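Local coordinates for iron-sulfur cluster assembly scaffold protein IscU (Streptococcus pyogenes, PDB 1SU0) that probably serves as the scaffold on which the cysteine desulfurase IscS assembles iron-sulfur clusters, and here carries a single zinc ion, probably in place of a cluster, at residues 20-25 against 75-80; 44-49 against 56-61. All blocks are in the same frame, centred on the assembly; numbering follows the deposited sequence.

Contact 1. Residues 20-25 against 75-80; sequences RPHHHG and MTDAVI
The irregular segment 20-25 lies against the last turn of helix 66-79, the nearest CA atoms being those of His23 and Thr76, 6.5 Å apart, and the chain leaves helical geometry at Ile80. His23 carries most of the contact from a left-handed backbone conformation, phi and psi both positive, unusual for a non-glycine residue. Its CG stands anti to the carbonyl carbon, beside the backbone N; the side chain passes Thr76 head to tail, with His23 CB 3.5 Å from Thr76 OG1. That hydroxyl lies between its backbone N and carbonyl carbon (chi1 68°) and is hydrogen-bonded to Ser73 O inside its own helix, so it meets the histidine only by packing. Farther along, the rim of the His23 ring reaches Ile80, whose CG1 lies near the ring plane, 3.9 Å from His23 CE1. His22 meets Asp77 instead: the carbon edge of the imidazole faces the carboxylate, with CD2 3.0 Å from Asp77 OD2, and the two planes are turned 41° apart. A negative charge at this edge would be expected to favour a protonated ring. His22 also meets the ring of His17 and touches Asp16, both of helix 8-19, while Met75 and Val79 face helix 122-139; His23 pairs through its backbone with Phe60, so that the loop runs between helix 66-79 and strand 55-63.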
loop_
_atom_site.group_PDB
_atom_site.type_symbol
_atom_site.label_atom_id
_atom_site.label_comp_id
_atom_site.label_asym_id
_atom_site.label_seq_id
_atom_site.Cartn_x
_atom_site.Cartn_y
_atom_site.Cartn_z
ATOM N N ARG A 20 -10.377 9.848 -0.566
ATOM C CA ARG A 20 -9.422 10.885 -0.965
ATOM C C ARG A 20 -7.968 10.389 -0.878
ATOM O O ARG A 20 -7.170 10.888 -0.057
ATOM C CB ARG A 20 -9.614 12.113 -0.072
ATOM C CG ARG A 20 -8.886 13.371 -0.525
ATOM C CD ARG A 20 -9.186 14.599 0.352
ATOM N NE ARG A 20 -7.976 15.312 0.775
ATOM C CZ ARG A 20 -7.856 16.639 0.839
ATOM N NH1 ARG A 20 -8.867 17.448 0.510
ATOM N NH2 ARG A 20 -6.705 17.175 1.236
ATOM N N PRO A 21 -7.625 9.405 -1.716
ATOM C CA PRO A 21 -6.287 8.807 -1.714
ATOM C C PRO A 21 -5.140 9.806 -1.698
ATOM O O PRO A 21 -5.202 10.851 -2.337
ATOM C CB PRO A 21 -6.254 8.022 -3.024
ATOM C CG PRO A 21 -7.668 7.669 -3.263
ATOM C CD PRO A 21 -8.494 8.777 -2.731
ATOM N N HIS A 22 -4.103 9.442 -0.955
ATOM C CA HIS A 22 -2.852 10.164 -0.865
ATOM C C HIS A 22 -1.950 9.736 -1.998
ATOM O O HIS A 22 -2.019 8.592 -2.464
ATOM C CB HIS A 22 -2.165 9.788 0.440
ATOM C CG HIS A 22 -2.860 10.304 1.648
ATOM N ND1 HIS A 22 -4.076 10.944 1.584
ATOM C CD2 HIS A 22 -2.496 10.310 2.950
ATOM C CE1 HIS A 22 -4.437 11.318 2.798
ATOM N NE2 HIS A 22 -3.497 10.938 3.647
ATOM N N HIS A 23 -1.076 10.632 -2.432
ATOM C CA HIS A 23 -0.155 10.312 -3.511
ATOM C C HIS A 23 -0.913 9.639 -4.672
ATOM O O HIS A 23 -0.540 8.549 -5.118
ATOM C CB HIS A 23 0.973 9.409 -2.989
ATOM C CG HIS A 23 1.792 10.036 -1.903
ATOM N ND1 HIS A 23 3.168 10.004 -1.901
ATOM C CD2 HIS A 23 1.429 10.724 -0.792
ATOM C CE1 HIS A 23 3.619 10.640 -0.833
ATOM N NE2 HIS A 23 2.584 11.086 -0.144
ATOM N N HIS A 24 -1.990 10.292 -5.124
ATOM C CA HIS A 24 -2.854 9.765 -6.175
ATOM C C HIS A 24 -2.471 10.420 -7.486
ATOM O O HIS A 24 -1.922 11.515 -7.497
ATOM C CB HIS A 24 -4.326 10.063 -5.864
ATOM C CG HIS A 24 -5.304 9.263 -6.677
ATOM N ND1 HIS A 24 -5.242 7.887 -6.789
ATOM C CD2 HIS A 24 -6.374 9.651 -7.414
ATOM C CE1 HIS A 24 -6.235 7.464 -7.557
ATOM N NE2 HIS A 24 -6.928 8.516 -7.957
ATOM N N GLY A 25 -2.810 9.768 -8.593
ATOM C CA GLY A 25 -2.351 10.180 -9.899
ATOM C C GLY A 25 -1.083 9.436 -10.270
ATOM O O GLY A 25 -0.757 8.388 -9.691
ATOM N N MET A 75 0.016 2.624 1.852
ATOM C CA MET A 75 1.309 2.113 1.406
ATOM C C MET A 75 2.237 3.266 0.955
ATOM O O MET A 75 3.403 3.298 1.340
ATOM C CB MET A 75 1.098 1.096 0.293
ATOM C CG MET A 75 2.378 0.475 -0.259
ATOM S SD MET A 75 3.205 1.601 -1.640
ATOM C CE MET A 75 1.792 1.557 -3.062
ATOM N N THR A 76 1.715 4.226 0.193
ATOM C CA THR A 76 2.529 5.336 -0.304
ATOM C C THR A 76 3.086 6.168 0.839
ATOM O O THR A 76 4.230 6.586 0.798
ATOM C CB THR A 76 1.734 6.297 -1.241
ATOM O OG1 THR A 76 0.723 7.003 -0.500
ATOM C CG2 THR A 76 0.993 5.548 -2.345
ATOM N N ASP A 77 2.261 6.431 1.839
ATOM C CA ASP A 77 2.697 7.196 2.975
ATOM C C ASP A 77 3.850 6.462 3.667
ATOM O O ASP A 77 4.804 7.091 4.134
ATOM C CB ASP A 77 1.561 7.354 3.985
ATOM C CG ASP A 77 0.565 8.436 3.623
ATOM O OD1 ASP A 77 0.715 9.152 2.616
ATOM O OD2 ASP A 77 -0.427 8.637 4.343
ATOM N N ALA A 78 3.743 5.136 3.741
ATOM C CA ALA A 78 4.656 4.318 4.548
ATOM C C ALA A 78 6.025 4.125 3.933
ATOM O O ALA A 78 6.976 3.814 4.646
ATOM C CB ALA A 78 4.046 2.934 4.815
ATOM N N VAL A 79 6.122 4.268 2.621
ATOM C CA VAL A 79 7.328 3.879 1.903
ATOM C C VAL A 79 8.101 5.061 1.321
ATOM O O VAL A 79 9.255 4.911 0.907
ATOM C CB VAL A 79 7.000 2.871 0.771
ATOM C CG1 VAL A 79 6.272 1.660 1.340
ATOM C CG2 VAL A 79 6.214 3.520 -0.346
ATOM N N ILE A 80 7.460 6.224 1.286
ATOM C CA ILE A 80 8.018 7.379 0.616
ATOM C C ILE A 80 9.335 7.732 1.297
ATOM O O ILE A 80 9.386 8.035 2.495
ATOM C CB ILE A 80 6.982 8.564 0.578
ATOM C CG1 ILE A 80 7.327 9.586 -0.517
ATOM C CG2 ILE A 80 6.821 9.237 1.932
ATOM C CD1 ILE A 80 8.748 10.025 -0.553
#

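Contact 2. Residues 44-49 against 56-61; sequences ISLTVK and EDIAFA
Strands 43-50 and 55-63 run antiparallel through this contact, their local axes 4.7 Å apart at closest approach, with 165° between their N-to-C directions. Ser45 and Ala61 form a hydrogen-bonded pair, in which Ser45 N reaches Ala61 O at 2.8 Å almost along the C=O axis. At the next such pair, Ala59 N gives a sound bond to Thr47 O, whereas the return bond from Thr47 N is weak and strongly bent (123°). Ala59 O also receives a weak bond from Thr47 OG1, whose stronger partner is Leu27 N.

The tight part is the face bearing Leu46, Val48, Ile58 and Phe60. Leu46 CD2 presses against Ile58 CG1 at 3.4 Å, closer than usual for two carbons, as the two side chains pass at a slant; the leucine's chi2 of -122° lies away from a staggered value. The Ile58 tip lies alongside Val48, its CD1 3.7 Å from Val48 CG2. Ile44, extended with CG1 anti to the backbone N, brings CD1 obliquely to Phe60 CD1 at 3.4 Å, the two side chains nearly perpendicular. Helices 66-79 and 122-139 cover these groups through Thr76, Val79, Ala134 and Ala138.

The Lys49 end is looser and open to solvent. Lys49 and Glu56 run side by side through their aliphatic portions, yet Lys49 NZ stays 5.1 Å from Glu56 OE1, too far for a salt bridge, though the opposite charges may still attract weakly. Glu56 and Asp57 both face Lys49, a classic beta bulge. The whole is a beta hairpin within the three-stranded antiparallel sheet of the NifU-like N-terminal domain, one side packed on helices; its Ile44 end lies nearest the zinc site, whose ligand Asp42 is just upstream.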
loop_
_atom_site.group_PDB
_atom_site.type_symbol
_atom_site.label_atom_id
_atom_site.label_comp_id
_atom_site.label_asym_id
_atom_site.label_seq_id
_atom_site.Cartn_x
_atom_site.Cartn_y
_atom_site.Cartn_z
ATOM N N ILE A 44 -4.030 -1.276 -10.202
ATOM C CA ILE A 44 -3.218 -0.133 -9.839
ATOM C C ILE A 44 -2.036 0.114 -10.768
ATOM O O ILE A 44 -1.355 -0.792 -11.188
ATOM C CB ILE A 44 -2.730 -0.274 -8.375
ATOM C CG1 ILE A 44 -1.989 0.997 -7.949
ATOM C CG2 ILE A 44 -1.877 -1.544 -8.223
ATOM C CD1 ILE A 44 -1.792 1.104 -6.472
ATOM N N SER A 45 -1.812 1.379 -11.052
ATOM C CA SER A 45 -0.693 1.833 -11.824
ATOM C C SER A 45 0.065 2.635 -10.804
ATOM O O SER A 45 -0.437 3.639 -10.307
ATOM C CB SER A 45 -1.182 2.701 -12.979
ATOM O OG SER A 45 -0.127 3.185 -13.776
ATOM N N LEU A 46 1.259 2.157 -10.475
ATOM C CA LEU A 46 2.078 2.719 -9.433
ATOM C C LEU A 46 3.379 3.204 -10.074
ATOM O O LEU A 46 4.271 2.403 -10.347
ATOM C CB LEU A 46 2.353 1.625 -8.389
ATOM C CG LEU A 46 2.837 1.969 -6.969
ATOM C CD1 LEU A 46 4.154 1.308 -6.667
ATOM C CD2 LEU A 46 2.918 3.470 -6.706
ATOM N N THR A 47 3.464 4.503 -10.347
ATOM C CA THR A 47 4.721 5.128 -10.756
ATOM C C THR A 47 5.591 5.408 -9.534
ATOM O O THR A 47 5.132 6.049 -8.588
ATOM C CB THR A 47 4.475 6.458 -11.473
ATOM O OG1 THR A 47 3.699 7.321 -10.637
ATOM C CG2 THR A 47 3.652 6.266 -12.745
ATOM N N VAL A 48 6.840 4.951 -9.551
ATOM C CA VAL A 48 7.756 5.252 -8.448
ATOM C C VAL A 48 9.043 5.895 -8.951
ATOM O O VAL A 48 9.690 5.407 -9.889
ATOM C CB VAL A 48 8.111 4.012 -7.616
ATOM C CG1 VAL A 48 9.022 4.388 -6.458
ATOM C CG2 VAL A 48 6.851 3.352 -7.088
ATOM N N LYS A 49 9.399 6.995 -8.297
ATOM C CA LYS A 49 10.632 7.718 -8.565
ATOM C C LYS A 49 11.672 7.378 -7.496
ATOM O O LYS A 49 11.361 7.348 -6.308
ATOM C CB LYS A 49 10.338 9.219 -8.560
ATOM C CG LYS A 49 11.497 10.110 -8.955
ATOM C CD LYS A 49 11.049 11.562 -9.012
ATOM C CE LYS A 49 12.220 12.491 -9.240
ATOM N NZ LYS A 49 12.885 12.224 -10.544
ATOM N N GLU A 56 12.347 8.947 -4.023
ATOM C CA GLU A 56 12.106 10.388 -4.131
ATOM C C GLU A 56 10.607 10.662 -4.007
ATOM O O GLU A 56 10.173 11.389 -3.115
ATOM C CB GLU A 56 12.636 10.923 -5.480
ATOM C CG GLU A 56 13.341 12.284 -5.435
ATOM C CD GLU A 56 12.402 13.483 -5.476
ATOM O OE1 GLU A 56 11.213 13.327 -5.855
ATOM O OE2 GLU A 56 12.868 14.601 -5.141
ATOM N N ASP A 57 9.828 10.064 -4.905
ATOM C CA ASP A 57 8.379 10.259 -4.925
ATOM C C ASP A 57 7.622 9.029 -5.457
ATOM O O ASP A 57 8.209 8.144 -6.092
ATOM C CB ASP A 57 8.015 11.521 -5.737
ATOM C CG ASP A 57 6.697 12.168 -5.280
ATOM O OD1 ASP A 57 6.024 12.810 -6.119
ATOM O OD2 ASP A 57 6.249 12.086 -4.111
ATOM N N ILE A 58 6.317 9.001 -5.181
ATOM C CA ILE A 58 5.439 7.880 -5.529
ATOM C C ILE A 58 3.998 8.345 -5.759
ATOM O O ILE A 58 3.535 9.308 -5.140
ATOM C CB ILE A 58 5.494 6.809 -4.412
ATOM C CG1 ILE A 58 4.785 5.531 -4.833
ATOM C CG2 ILE A 58 4.951 7.351 -3.065
ATOM C CD1 ILE A 58 5.151 4.357 -3.942
ATOM N N ALA A 59 3.306 7.644 -6.657
ATOM C CA ALA A 59 1.948 7.982 -7.050
ATOM C C ALA A 59 1.227 6.765 -7.614
ATOM O O ALA A 59 1.849 5.882 -8.225
ATOM C CB ALA A 59 1.956 9.101 -8.087
ATOM N N PHE A 60 -0.087 6.729 -7.409
ATOM C CA PHE A 60 -0.900 5.612 -7.867
ATOM C C PHE A 60 -2.315 5.990 -8.322
ATOM O O PHE A 60 -2.897 7.009 -7.929
ATOM C CB PHE A 60 -0.989 4.519 -6.805
ATOM C CG PHE A 60 -2.143 4.690 -5.876
ATOM C CD1 PHE A 60 -3.356 4.054 -6.130
ATOM C CD2 PHE A 60 -2.029 5.529 -4.757
ATOM C CE1 PHE A 60 -4.439 4.242 -5.297
ATOM C CE2 PHE A 60 -3.089 5.715 -3.920
ATOM C CZ PHE A 60 -4.304 5.073 -4.184
ATOM N N ALA A 61 -2.851 5.108 -9.150
ATOM C CA ALA A 61 -4.160 5.274 -9.720
ATOM C C ALA A 61 -4.709 3.897 -10.052
ATOM O O ALA A 61 -3.953 2.965 -10.319
ATOM C CB ALA A 61 -4.077 6.131 -10.961
#

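Contact 2 is a buried joint between adjacent strands, built on repeated main-chain hydrogen bonds and backed by aliphatic packing; contact 1 is a smaller surface contact, in which imidazoles meet a hydroxyl, a carboxylate and an isoleucine at a helix end. Their centres lie 8 Å apart, and strand 55-63 is followed in the chain by helix 66-79, so 56-61 and 75-80 belong to successive elements. The 20-25 loop joins the two places: His23 O and Phe60 N, 3.0 Å apart, probably form a hydrogen bond along the strand side not occupied by 44-49. Main-chain pairing thus dominates contact 2, side-chain packing between loop and helix end contact 1.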